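PDB 3SF6: glutaryl-CoA dehydrogenase from Mycobacterium smegmatis, which belongs to the acyl-CoA dehydrogenase family of flavoproteins and carries bound dihydroflavine-adenine dinucleotide in a four-chain assembly. Local coordinates for residues 63-68 with 143-148; 77-82 with 92-97; 157-162 with 249-254; 355-360 with 366-371. All coordinates share one frame; numbering follows the deposited sequence.

Contact 1 of 4, residues 63-68 with 143-148; sequences PARELA and HRIGCF. With FDA (dihydroflavine-adenine dinucleotide), chain B.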
# COMPACT_ATOMS: atom_id res chain seq x y z
N PRO A 63 2.40 33.58 20.48
CA PRO A 63 2.09 34.18 21.77
C PRO A 63 1.31 33.18 22.62
O PRO A 63 0.12 33.34 22.85
CB PRO A 63 1.27 35.41 21.40
CG PRO A 63 0.60 35.01 20.10
CD PRO A 63 1.63 34.18 19.38
N ALA A 64 1.98 32.15 23.07
CA ALA A 64 1.30 31.02 23.69
C ALA A 64 0.52 31.45 24.95
O ALA A 64 -0.62 31.02 25.16
CB ALA A 64 2.29 29.91 24.04
N ARG A 65 1.14 32.30 25.78
CA ARG A 65 0.47 32.73 27.02
C ARG A 65 -0.79 33.53 26.73
O ARG A 65 -1.84 33.28 27.33
CB ARG A 65 1.43 33.48 27.95
CG ARG A 65 2.47 32.57 28.56
CD ARG A 65 3.28 33.26 29.63
NE ARG A 65 4.64 32.70 29.76
CZ ARG A 65 5.67 32.91 28.94
NH1 ARG A 65 5.58 33.68 27.83
NH2 ARG A 65 6.84 32.33 29.22
N GLU A 66 -0.70 34.47 25.79
CA GLU A 66 -1.86 35.27 25.43
C GLU A 66 -2.92 34.38 24.77
O GLU A 66 -4.11 34.54 25.03
CB GLU A 66 -1.47 36.41 24.47
N LEU A 67 -2.49 33.44 23.94
CA LEU A 67 -3.44 32.55 23.29
C LEU A 67 -4.18 31.65 24.28
O LEU A 67 -5.40 31.39 24.14
CB LEU A 67 -2.73 31.70 22.22
CG LEU A 67 -3.65 30.83 21.37
CD1 LEU A 67 -4.52 31.71 20.48
CD2 LEU A 67 -2.78 29.82 20.51
N ALA A 68 -3.47 31.14 25.27
CA ALA A 68 -4.09 30.31 26.30
C ALA A 68 -5.21 31.08 27.00
O ALA A 68 -6.29 30.54 27.22
CB ALA A 68 -3.03 29.79 27.30
N HIS A 143 -5.20 31.36 32.52
CA HIS A 143 -4.25 32.22 33.21
C HIS A 143 -3.07 31.49 33.80
O HIS A 143 -2.04 32.12 34.00
CB HIS A 143 -4.96 33.07 34.23
CG HIS A 143 -5.73 34.16 33.58
ND1 HIS A 143 -7.01 33.96 33.10
CD2 HIS A 143 -5.36 35.40 33.19
CE1 HIS A 143 -7.43 35.08 32.53
NE2 HIS A 143 -6.45 35.96 32.57
N ARG A 144 -3.17 30.16 34.01
CA ARG A 144 -2.03 29.33 34.38
C ARG A 144 -1.97 28.17 33.38
O ARG A 144 -3.00 27.55 33.06
CB ARG A 144 -2.17 28.81 35.81
CG ARG A 144 -2.13 29.90 36.88
CD ARG A 144 -0.78 30.56 36.99
NE ARG A 144 -0.77 31.61 38.02
CZ ARG A 144 -0.83 32.91 37.74
NH1 ARG A 144 -0.95 33.35 36.48
NH2 ARG A 144 -0.80 33.81 38.74
N ILE A 145 -0.78 27.95 32.85
CA ILE A 145 -0.55 26.94 31.82
C ILE A 145 0.11 25.71 32.46
O ILE A 145 1.03 25.85 33.28
CB ILE A 145 0.29 27.47 30.67
CG1 ILE A 145 -0.48 28.56 29.93
CG2 ILE A 145 0.71 26.32 29.74
CD1 ILE A 145 0.35 29.24 28.80
N GLY A 146 -0.39 24.54 32.11
CA GLY A 146 0.21 23.28 32.54
C GLY A 146 0.98 22.54 31.46
O GLY A 146 0.84 22.78 30.25
N CYS A 147 1.79 21.59 31.91
CA CYS A 147 2.44 20.62 31.03
C CYS A 147 2.48 19.29 31.76
O CYS A 147 2.17 19.22 32.97
CB CYS A 147 3.84 21.08 30.61
SG CYS A 147 5.07 21.17 31.93
N PHE A 148 2.81 18.25 31.02
CA PHE A 148 2.67 16.85 31.47
C PHE A 148 4.01 16.20 31.17
O PHE A 148 4.34 15.95 30.01
CB PHE A 148 1.52 16.20 30.69
CG PHE A 148 1.18 14.78 31.08
CD1 PHE A 148 0.20 14.54 32.03
CD2 PHE A 148 1.73 13.71 30.41
CE1 PHE A 148 -0.20 13.24 32.34
CE2 PHE A 148 1.33 12.38 30.71
CZ PHE A 148 0.37 12.17 31.67
PA FDA B . 11.04 5.45 21.14
O1A FDA B . 10.18 4.86 22.17
O2A FDA B . 12.50 5.51 21.31
O5B FDA B . 10.68 4.58 19.83
C5B FDA B . 11.49 4.71 18.64
C4B FDA B . 10.88 3.87 17.52
O4B FDA B . 10.96 2.49 17.95
C3B FDA B . 9.41 4.14 17.26
O3B FDA B . 9.13 3.93 15.86
C2B FDA B . 8.73 3.08 18.11
O2B FDA B . 7.38 2.84 17.67
C1B FDA B . 9.67 1.87 17.97
N9A FDA B . 9.55 0.96 19.11
C8A FDA B . 9.81 1.26 20.42
N7A FDA B . 9.54 0.19 21.19
C5A FDA B . 9.09 -0.79 20.35
C6A FDA B . 8.64 -2.10 20.53
N6A FDA B . 8.59 -2.68 21.75
N1A FDA B . 8.27 -2.80 19.43
C2A FDA B . 8.28 -2.25 18.22
N3A FDA B . 8.69 -1.01 18.00
C4A FDA B . 9.09 -0.27 19.06
N1 FDA B . 5.75 13.45 25.92
C2 FDA B . 5.31 13.92 27.12
O2 FDA B . 5.53 13.26 28.16
N3 FDA B . 4.63 15.08 27.17
C4 FDA B . 4.38 15.85 26.10
O4 FDA B . 3.80 16.96 26.18
C4X FDA B . 4.81 15.36 24.84
N5 FDA B . 4.65 16.10 23.72
C5X FDA B . 5.38 15.80 22.59
C6 FDA B . 5.49 16.71 21.54
C7 FDA B . 6.18 16.42 20.38
C7M FDA B . 6.36 17.49 19.29
C8 FDA B . 6.76 15.16 20.26
C8M FDA B . 7.52 14.85 18.96
C9 FDA B . 6.67 14.24 21.28
C9A FDA B . 5.97 14.55 22.46
N10 FDA B . 5.94 13.67 23.54
C10 FDA B . 5.51 14.16 24.80
C1' FDA B . 6.84 12.51 23.57
C2' FDA B . 6.16 11.33 22.85
O2' FDA B . 5.15 10.73 23.69
C3' FDA B . 7.23 10.30 22.51
O3' FDA B . 7.98 10.82 21.42
C4' FDA B . 6.64 8.95 22.10
O4' FDA B . 6.08 8.27 23.24
C5' FDA B . 7.67 8.05 21.41
O5' FDA B . 8.80 7.90 22.28
P FDA B . 10.25 8.13 21.66
O1P FDA B . 10.22 9.33 20.80
O2P FDA B . 11.23 8.07 22.77
O3P FDA B . 10.49 6.88 20.67
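Ile145 meets Ala68 and Arg65 through its outermost methyl, a small apolar contact that shows how one branch of a side chain can tie a strand's lead-in to a helix. Ile145 CD1 lies 3.7 Å from Ala68 CB and 3.9 Å from Arg65 CA, so it sits between two residues one turn apart on helix 64-73. Because CG1 stands anti to the carbonyl carbon (chi1 -66°) and the chain runs on extended, CD1 is carried to the helix surface. The Arg65 side chain crosses Ile145 at about a right angle, its CG 4.0 Å from Ile145 CD1.

This is where the helical N-terminal domain of the acyl-CoA dehydrogenase fold meets the beta domain: strand 146-149 starts just after Ile145 and runs parallel to strand 190-197.

Polar bonds involve the rest of the 143-148 segment. Arg144 NH1 donates to His143 O over 3.0 Å, from above the carbonyl plane, while Gln115 bonds to both Arg144 O and Gly146 N. At the far end the flavin takes one backbone bond: N3 of FDA donates to Phe148 O at 3.0 Å with an angle of 158° at the hydrogen. The Phe148 ring presents its edge to O2 of the same flavin.

Contact 2 of 4, residues 77-82 with 92-97; sequences LGMHLK and VAYGLA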
# COMPACT_ATOMS: atom_id res chain seq x y z
N LEU A 77 -10.59 25.30 27.22
CA LEU A 77 -9.59 24.58 28.02
C LEU A 77 -10.29 23.75 29.07
O LEU A 77 -11.05 24.26 29.89
CB LEU A 77 -8.60 25.56 28.67
CG LEU A 77 -7.81 26.42 27.67
CD1 LEU A 77 -6.86 27.32 28.43
CD2 LEU A 77 -7.04 25.56 26.62
N GLY A 78 -10.03 22.46 29.06
CA GLY A 78 -10.71 21.56 29.97
C GLY A 78 -12.11 21.22 29.52
O GLY A 78 -12.97 20.90 30.33
N MET A 79 -12.33 21.24 28.20
CA MET A 79 -13.69 21.09 27.66
C MET A 79 -14.46 19.86 28.14
O MET A 79 -15.69 19.95 28.33
CB MET A 79 -13.66 21.06 26.13
CG MET A 79 -13.35 22.40 25.51
SD MET A 79 -13.35 22.38 23.71
CE MET A 79 -11.69 21.78 23.34
N HIS A 80 -13.76 18.73 28.30
CA HIS A 80 -14.41 17.49 28.63
C HIS A 80 -14.44 17.25 30.14
O HIS A 80 -15.01 16.25 30.58
CB HIS A 80 -13.74 16.30 27.92
CG HIS A 80 -14.53 15.04 28.06
ND1 HIS A 80 -14.04 13.92 28.72
CD2 HIS A 80 -15.80 14.72 27.68
CE1 HIS A 80 -14.97 12.98 28.73
NE2 HIS A 80 -16.04 13.44 28.11
N LEU A 81 -13.91 18.18 30.93
CA LEU A 81 -13.89 18.04 32.39
C LEU A 81 -15.10 18.73 32.96
O LEU A 81 -15.62 19.67 32.35
CB LEU A 81 -12.62 18.66 32.99
CG LEU A 81 -11.32 18.05 32.52
CD1 LEU A 81 -10.08 18.81 33.07
CD2 LEU A 81 -11.21 16.56 32.89
N LYS A 82 -15.50 18.28 34.14
CA LYS A 82 -16.64 18.86 34.85
C LYS A 82 -16.18 19.71 36.04
O LYS A 82 -15.27 19.35 36.78
CB LYS A 82 -17.57 17.74 35.31
CG LYS A 82 -18.39 17.17 34.13
CD LYS A 82 -19.37 16.11 34.54
CE LYS A 82 -20.19 15.64 33.35
NZ LYS A 82 -19.34 15.18 32.21
N VAL A 92 -18.46 13.32 22.46
CA VAL A 92 -18.64 13.65 21.05
C VAL A 92 -18.43 15.15 20.78
O VAL A 92 -17.75 15.53 19.81
CB VAL A 92 -19.99 13.14 20.53
CG1 VAL A 92 -20.29 13.67 19.09
CG2 VAL A 92 -19.99 11.57 20.52
N ALA A 93 -19.00 16.02 21.62
CA ALA A 93 -18.83 17.48 21.39
C ALA A 93 -17.36 17.89 21.53
O ALA A 93 -16.82 18.69 20.73
CB ALA A 93 -19.71 18.28 22.34
N TYR A 94 -16.68 17.34 22.53
CA TYR A 94 -15.26 17.57 22.73
C TYR A 94 -14.46 17.12 21.52
O TYR A 94 -13.59 17.82 21.04
CB TYR A 94 -14.79 16.82 23.99
CG TYR A 94 -13.28 16.77 24.16
CD1 TYR A 94 -12.54 17.91 24.28
CD2 TYR A 94 -12.59 15.55 24.14
CE1 TYR A 94 -11.13 17.86 24.41
CE2 TYR A 94 -11.19 15.48 24.30
CZ TYR A 94 -10.48 16.64 24.41
OH TYR A 94 -9.10 16.59 24.59
N GLY A 95 -14.78 15.94 21.01
CA GLY A 95 -14.14 15.44 19.81
C GLY A 95 -14.30 16.38 18.65
O GLY A 95 -13.35 16.69 17.97
N LEU A 96 -15.51 16.86 18.43
CA LEU A 96 -15.76 17.79 17.33
C LEU A 96 -14.96 19.07 17.51
O LEU A 96 -14.46 19.65 16.53
CB LEU A 96 -17.26 18.09 17.15
CG LEU A 96 -18.13 16.90 16.76
CD1 LEU A 96 -19.66 17.29 16.96
CD2 LEU A 96 -17.91 16.38 15.37
N ALA A 97 -14.87 19.54 18.75
CA ALA A 97 -14.03 20.71 19.05
C ALA A 97 -12.58 20.48 18.68
O ALA A 97 -11.95 21.37 18.07
CB ALA A 97 -14.16 21.10 20.53
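Tyr94 is met by two consecutive residues of a turn, Met79 and His80, and illustrates how a loop can be packed on a helix largely through one aromatic ring. CG of Tyr94 stands anti to the backbone N (chi1 169°), which sends the ring out from helix 91-104 towards the loop. His80 places its CB over one face, 4.1 Å from the ring centroid of Tyr94 and 22° off the normal, a CH-pi contact set toward the rim. The imidazole itself is slid aside: its plane lies at 29° to that of the phenol ring, with little overlap.

Met79 crosses Tyr94 at about a right angle, its CB 3.8 Å from Tyr94 CD1. The thioether then reaches past the ring to the next turn of the helix, where Met79 SD lies 3.5 Å from Ala97 CB. A bend at the last torsion folds Met79 CE back to within 4.1 Å of Tyr94 CD1, so the methyl touches both residues.

Met79 and His80 are the two central residues of a type I beta turn from Gly78 to Leu81, closed by Leu81 N to Gly78 O at 2.9 Å. Such apolar packing of a connecting turn against the following helix belongs to the all-helical N-terminal domain of acyl-CoA dehydrogenases.

Contact 3 of 4, residues 157-162 with 249-254; sequences SDPAGM and TSLGAP. With FDA (dihydroflavine-adenine dinucleotide), chain B; SO4 (sulfate ion), chain M.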
# COMPACT_ATOMS: atom_id res chain seq x y z
N SER A 157 8.33 5.30 24.50
CA SER A 157 7.32 4.27 24.33
C SER A 157 7.16 3.37 25.56
O SER A 157 6.11 2.76 25.74
CB SER A 157 7.64 3.41 23.13
OG SER A 157 7.62 4.14 21.90
N ASP A 158 8.21 3.27 26.38
CA ASP A 158 8.22 2.45 27.58
C ASP A 158 8.33 3.33 28.83
O ASP A 158 9.38 3.36 29.48
CB ASP A 158 9.35 1.41 27.53
CG ASP A 158 9.40 0.50 28.76
OD1 ASP A 158 8.33 0.27 29.36
OD2 ASP A 158 10.51 0.00 29.08
N PRO A 159 7.24 4.02 29.19
CA PRO A 159 7.35 4.86 30.40
C PRO A 159 7.52 4.09 31.71
O PRO A 159 8.03 4.67 32.69
CB PRO A 159 6.06 5.68 30.39
CG PRO A 159 5.08 4.84 29.60
CD PRO A 159 5.95 4.21 28.51
N ALA A 160 7.23 2.80 31.73
CA ALA A 160 7.52 1.98 32.90
C ALA A 160 9.00 2.00 33.27
O ALA A 160 9.36 1.79 34.45
CB ALA A 160 7.11 0.56 32.59
N GLY A 161 9.85 2.21 32.27
CA GLY A 161 11.29 2.32 32.47
C GLY A 161 11.81 3.70 32.87
O GLY A 161 13.03 3.89 32.88
N MET A 162 10.93 4.63 33.21
CA MET A 162 11.35 6.02 33.47
C MET A 162 12.36 6.04 34.60
O MET A 162 12.28 5.20 35.53
CB MET A 162 10.15 6.91 33.79
CG MET A 162 9.51 6.66 35.13
SD MET A 162 8.16 7.81 35.49
CE MET A 162 6.85 7.08 34.50
N THR A 249 -1.14 5.96 42.08
CA THR A 249 -0.34 4.97 42.82
C THR A 249 0.34 3.93 41.91
O THR A 249 0.95 2.96 42.39
CB THR A 249 -1.17 4.25 43.89
OG1 THR A 249 -2.25 3.56 43.27
CG2 THR A 249 -1.70 5.24 44.96
N SER A 250 0.27 4.13 40.60
CA SER A 250 0.90 3.21 39.66
C SER A 250 1.03 3.85 38.30
O SER A 250 0.53 4.94 38.07
CB SER A 250 0.06 1.94 39.53
OG SER A 250 -1.13 2.20 38.80
N LEU A 251 1.68 3.14 37.38
CA LEU A 251 1.77 3.57 35.98
C LEU A 251 0.40 3.75 35.35
O LEU A 251 0.21 4.50 34.39
CB LEU A 251 2.60 2.55 35.16
CG LEU A 251 3.02 3.01 33.75
CD1 LEU A 251 4.05 4.19 33.77
CD2 LEU A 251 3.57 1.79 32.98
N GLY A 252 -0.61 3.06 35.87
CA GLY A 252 -1.94 3.26 35.34
C GLY A 252 -2.45 4.70 35.42
O GLY A 252 -3.26 5.11 34.56
N ALA A 253 -1.98 5.49 36.39
CA ALA A 253 -2.43 6.91 36.48
C ALA A 253 -2.01 7.72 35.26
O ALA A 253 -2.88 8.29 34.61
CB ALA A 253 -1.95 7.57 37.80
N PRO A 254 -0.71 7.76 34.90
CA PRO A 254 -0.43 8.54 33.70
C PRO A 254 -1.07 7.96 32.44
O PRO A 254 -1.46 8.71 31.54
CB PRO A 254 1.11 8.52 33.61
CG PRO A 254 1.54 7.39 34.50
CD PRO A 254 0.54 7.40 35.60
PA FDA B . 11.04 5.45 21.14
O1A FDA B . 10.18 4.86 22.17
O2A FDA B . 12.50 5.51 21.31
O5B FDA B . 10.68 4.58 19.83
C5B FDA B . 11.49 4.71 18.64
C4B FDA B . 10.88 3.87 17.52
O4B FDA B . 10.96 2.49 17.95
C3B FDA B . 9.41 4.14 17.26
O3B FDA B . 9.13 3.93 15.86
C2B FDA B . 8.73 3.08 18.11
O2B FDA B . 7.38 2.84 17.67
C1B FDA B . 9.67 1.87 17.97
N9A FDA B . 9.55 0.96 19.11
C8A FDA B . 9.81 1.26 20.42
N7A FDA B . 9.54 0.19 21.19
C5A FDA B . 9.09 -0.79 20.35
C6A FDA B . 8.64 -2.10 20.53
N6A FDA B . 8.59 -2.68 21.75
N1A FDA B . 8.27 -2.80 19.43
C2A FDA B . 8.28 -2.25 18.22
N3A FDA B . 8.69 -1.01 18.00
C4A FDA B . 9.09 -0.27 19.06
N1 FDA B . 5.75 13.45 25.92
C2 FDA B . 5.31 13.92 27.12
O2 FDA B . 5.53 13.26 28.16
N3 FDA B . 4.63 15.08 27.17
C4 FDA B . 4.38 15.85 26.10
O4 FDA B . 3.80 16.96 26.18
C4X FDA B . 4.81 15.36 24.84
N5 FDA B . 4.65 16.10 23.72
C5X FDA B . 5.38 15.80 22.59
C6 FDA B . 5.49 16.71 21.54
C7 FDA B . 6.18 16.42 20.38
C7M FDA B . 6.36 17.49 19.29
C8 FDA B . 6.76 15.16 20.26
C8M FDA B . 7.52 14.85 18.96
C9 FDA B . 6.67 14.24 21.28
C9A FDA B . 5.97 14.55 22.46
N10 FDA B . 5.94 13.67 23.54
C10 FDA B . 5.51 14.16 24.80
C1' FDA B . 6.84 12.51 23.57
C2' FDA B . 6.16 11.33 22.85
O2' FDA B . 5.15 10.73 23.69
C3' FDA B . 7.23 10.30 22.51
O3' FDA B . 7.98 10.82 21.42
C4' FDA B . 6.64 8.95 22.10
O4' FDA B . 6.08 8.27 23.24
C5' FDA B . 7.67 8.05 21.41
O5' FDA B . 8.80 7.90 22.28
P FDA B . 10.25 8.13 21.66
O1P FDA B . 10.22 9.33 20.80
O2P FDA B . 11.23 8.07 22.77
O3P FDA B . 10.49 6.88 20.67
S SO4 M . 3.97 0.62 39.21
O1 SO4 M . 3.39 -0.49 39.95
O2 SO4 M . 5.36 0.27 38.88
O3 SO4 M . 3.98 1.77 40.06
O4 SO4 M . 3.17 0.74 37.97
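Leu251 packs its side chain on Pro159, Ala160 and Met162 while its backbone N donates to a sulfate ion, Leu251 N to SO4 O4 being 2.9 Å and nearly straight at 170°. The ion is probably from the crystallisation liquor. Ser250 OG accepts from Gly252 N at 3.1 Å and caps the turn leading into helix 252-286.

The packing is a fork over a short 3-10 turn. CG of Leu251 stands opposite its backbone N (chi1 -168°), toward the carbonyl side; from it CD2 goes to Ala160 and CD1 to Pro159 and Met162. Leu251 CD2 sits 3.8 Å from Ala160 CB. Its partner CD1 comes to 4.2 Å from Pro159 CB and to 4.1 Å from Met162 CE, the methionine sliding past the leucine in the opposite direction. Met162 is bent at chi3 (79°), which brings its methyl round to Leu251.

At the start of the same loop, Ser157 N donates to FDA O1A at 3.0 Å and Ser157 OG to the same oxygen at 2.7 Å. Thus the contact joins a pyrophosphate-binding loop of the beta domain to the first long helix of the C-terminal domain, beside the pyrophosphate end of the cofactor site of the acyl-CoA dehydrogenase fold.

Contact 4 of 4, residues 355-360 with 366-371; sequences TVLGAS and YPVMRH. With FDA (dihydroflavine-adenine dinucleotide), chain C.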
# COMPACT_ATOMS: atom_id res chain seq x y z
N THR A 355 0.24 16.31 -3.49
CA THR A 355 0.57 15.95 -4.87
C THR A 355 -0.41 16.55 -5.89
O THR A 355 -0.03 16.88 -7.02
CB THR A 355 0.70 14.43 -5.09
OG1 THR A 355 -0.60 13.80 -5.02
CG2 THR A 355 1.64 13.78 -4.08
N VAL A 356 -1.66 16.71 -5.48
CA VAL A 356 -2.72 17.25 -6.32
C VAL A 356 -2.44 18.73 -6.60
O VAL A 356 -2.77 19.24 -7.67
CB VAL A 356 -4.10 17.05 -5.67
CG1 VAL A 356 -5.25 17.75 -6.47
CG2 VAL A 356 -4.45 15.54 -5.53
N LEU A 357 -1.81 19.42 -5.63
CA LEU A 357 -1.50 20.85 -5.79
C LEU A 357 -0.29 21.14 -6.64
O LEU A 357 -0.05 22.30 -7.00
CB LEU A 357 -1.31 21.53 -4.43
CG LEU A 357 -2.38 21.31 -3.39
CD1 LEU A 357 -2.07 22.10 -2.08
CD2 LEU A 357 -3.78 21.54 -3.87
N GLY A 358 0.46 20.10 -7.01
CA GLY A 358 1.68 20.32 -7.80
C GLY A 358 2.61 21.27 -7.04
O GLY A 358 2.73 21.22 -5.82
N ALA A 359 3.34 22.10 -7.77
CA ALA A 359 4.35 22.96 -7.18
C ALA A 359 3.70 23.90 -6.18
O ALA A 359 4.32 24.23 -5.17
CB ALA A 359 5.11 23.78 -8.23
N SER A 360 2.49 24.39 -6.48
CA SER A 360 1.81 25.32 -5.55
C SER A 360 1.72 24.77 -4.14
O SER A 360 1.67 25.53 -3.17
CB SER A 360 0.42 25.67 -6.04
OG SER A 360 0.50 26.48 -7.18
N TYR A 366 -0.72 27.34 0.78
CA TYR A 366 -1.70 26.32 1.11
C TYR A 366 -1.28 25.65 2.41
O TYR A 366 -0.07 25.65 2.71
CB TYR A 366 -1.77 25.26 -0.01
CG TYR A 366 -2.36 25.82 -1.29
CD1 TYR A 366 -3.72 25.96 -1.42
CD2 TYR A 366 -1.56 26.31 -2.31
CE1 TYR A 366 -4.30 26.52 -2.58
CE2 TYR A 366 -2.15 26.88 -3.48
CZ TYR A 366 -3.50 26.94 -3.60
OH TYR A 366 -4.12 27.52 -4.71
N PRO A 367 -2.24 25.07 3.17
CA PRO A 367 -1.95 24.54 4.50
C PRO A 367 -1.38 23.12 4.54
O PRO A 367 -1.09 22.60 5.62
CB PRO A 367 -3.33 24.61 5.18
CG PRO A 367 -4.26 24.31 4.08
CD PRO A 367 -3.71 25.07 2.92
N VAL A 368 -1.29 22.47 3.37
CA VAL A 368 -1.06 21.03 3.30
C VAL A 368 0.30 20.56 3.86
O VAL A 368 0.35 19.58 4.61
CB VAL A 368 -1.33 20.52 1.86
CG1 VAL A 368 -1.05 19.03 1.74
CG2 VAL A 368 -2.82 20.86 1.48
N MET A 369 1.39 21.25 3.49
CA MET A 369 2.69 20.85 4.00
C MET A 369 2.76 21.06 5.51
O MET A 369 3.38 20.23 6.21
CB MET A 369 3.85 21.57 3.29
CG MET A 369 4.11 21.00 1.93
SD MET A 369 4.71 19.32 1.96
CE MET A 369 6.24 19.41 3.00
N ARG A 370 2.17 22.14 6.02
CA ARG A 370 2.15 22.37 7.49
C ARG A 370 1.42 21.21 8.19
O ARG A 370 1.92 20.65 9.16
CB ARG A 370 1.48 23.70 7.79
CG ARG A 370 1.32 23.97 9.28
CD ARG A 370 0.99 25.42 9.58
NE ARG A 370 -0.09 25.92 8.75
CZ ARG A 370 -1.38 25.65 8.96
NH1 ARG A 370 -2.30 26.12 8.12
NH2 ARG A 370 -1.79 24.92 10.02
N HIS A 371 0.24 20.87 7.69
CA HIS A 371 -0.50 19.74 8.22
C HIS A 371 0.29 18.43 8.15
O HIS A 371 0.36 17.71 9.16
CB HIS A 371 -1.85 19.54 7.54
CG HIS A 371 -2.89 20.53 7.95
ND1 HIS A 371 -3.23 20.79 9.27
CD2 HIS A 371 -3.69 21.30 7.19
CE1 HIS A 371 -4.20 21.68 9.29
NE2 HIS A 371 -4.51 22.01 8.04
PA FDA C . 0.01 20.85 -12.78
O1A FDA C . 0.47 20.47 -14.13
O2A FDA C . -0.96 21.94 -12.59
O5B FDA C . -0.57 19.48 -12.19
C5B FDA C . -1.32 19.49 -10.96
C4B FDA C . -1.66 18.06 -10.55
O4B FDA C . -2.55 17.54 -11.58
C3B FDA C . -0.48 17.12 -10.50
O3B FDA C . -0.71 16.12 -9.49
C2B FDA C . -0.51 16.49 -11.89
O2B FDA C . 0.23 15.25 -11.93
C1B FDA C . -2.01 16.36 -12.18
N9A FDA C . -2.28 16.33 -13.62
C8A FDA C . -2.00 17.32 -14.52
N7A FDA C . -2.35 16.92 -15.75
C5A FDA C . -2.84 15.65 -15.63
C6A FDA C . -3.34 14.71 -16.52
N6A FDA C . -3.43 14.96 -17.85
N1A FDA C . -3.76 13.52 -16.02
C2A FDA C . -3.67 13.24 -14.73
N3A FDA C . -3.19 14.10 -13.84
C4A FDA C . -2.77 15.30 -14.28
N1 FDA C . 10.10 24.28 -13.94
C2 FDA C . 10.98 24.86 -14.80
O2 FDA C . 10.60 25.14 -15.96
N3 FDA C . 12.25 25.09 -14.41
C4 FDA C . 12.71 24.83 -13.17
O4 FDA C . 13.88 25.11 -12.82
C4X FDA C . 11.82 24.21 -12.27
N5 FDA C . 12.18 23.96 -10.99
C5X FDA C . 11.22 23.70 -10.04
C6 FDA C . 11.52 23.77 -8.68
C7 FDA C . 10.59 23.49 -7.70
C7M FDA C . 10.94 23.67 -6.22
C8 FDA C . 9.32 23.10 -8.10
C8M FDA C . 8.29 22.77 -7.01
C9 FDA C . 8.99 23.03 -9.44
C9A FDA C . 9.95 23.33 -10.43
N10 FDA C . 9.62 23.34 -11.79
C10 FDA C . 10.51 23.97 -12.68
C1' FDA C . 8.21 23.30 -12.20
C2' FDA C . 7.77 21.83 -12.32
O2' FDA C . 8.28 21.24 -13.53
C3' FDA C . 6.25 21.78 -12.32
O3' FDA C . 5.82 22.02 -10.98
C4' FDA C . 5.70 20.42 -12.76
O4' FDA C . 5.89 20.23 -14.18
C5' FDA C . 4.22 20.25 -12.43
O5' FDA C . 3.48 21.34 -12.99
P FDA C . 2.46 22.12 -12.05
O1P FDA C . 3.08 22.35 -10.74
O2P FDA C . 1.95 23.28 -12.81
O3P FDA C . 1.26 21.07 -11.79
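Leu357 and Tyr366 cross obliquely, the leucine bringing CD1 to 3.8 Å from Tyr366 CB. The same CD1 lies 3.8 Å from Val368 CG2, so one methyl bears on both residues. An extended leucine side chain (chi2 -178°) is what carries it across. The tyrosine ring is turned so that its edge, not its face, meets the end of the first segment: Ser360 O lies near the ring plane, 3.4 Å from Tyr366 CD2. Ser360 CB, off the plane, is 3.8 Å from Tyr366 CE2.

Behind these side chains the backbone serves a cofactor bound mainly by the second subunit. FDA O3B donates to Thr355 O at 2.7 Å, and Ala359 N donates almost straight to FDA O1P at 3.0 Å (173°). Between them Gly358 leaves helical angles with positive phi, its CA 3.8 Å from FDA O1P.

Among its neighbours, the contact bridges the end of helix 332-357 and the start of helix 368-380. Tyr283 of helix 252-286 touches Leu357, His371 bonds to Asp275 of that helix, and Trp181 of the second subunit packs on Ala359 and Ser360.

In the fold
Along the chain, contact 2 is nested inside the loop closed by contact 1, and contacts 3 and 4 follow in series. Contacts 1 and 2, centres 18 Å apart, touch through Ala68 and Leu77; contact 2 and the 63-68 side of contact 1 lie in the helical N-terminal domain. Contact 1 also reaches contact 3, where Phe148 packs on Pro254, and both touch the same flavin: one at the ring, the other at the pyrophosphate. Contact 4 lies about 39 Å from contact 3, centre to centre, on the opposite side of the chain's centre, and binds a different FDA shared with the second subunit. One chain contributes to two cofactor sites, consistent with cofactor binding being tied to assembly.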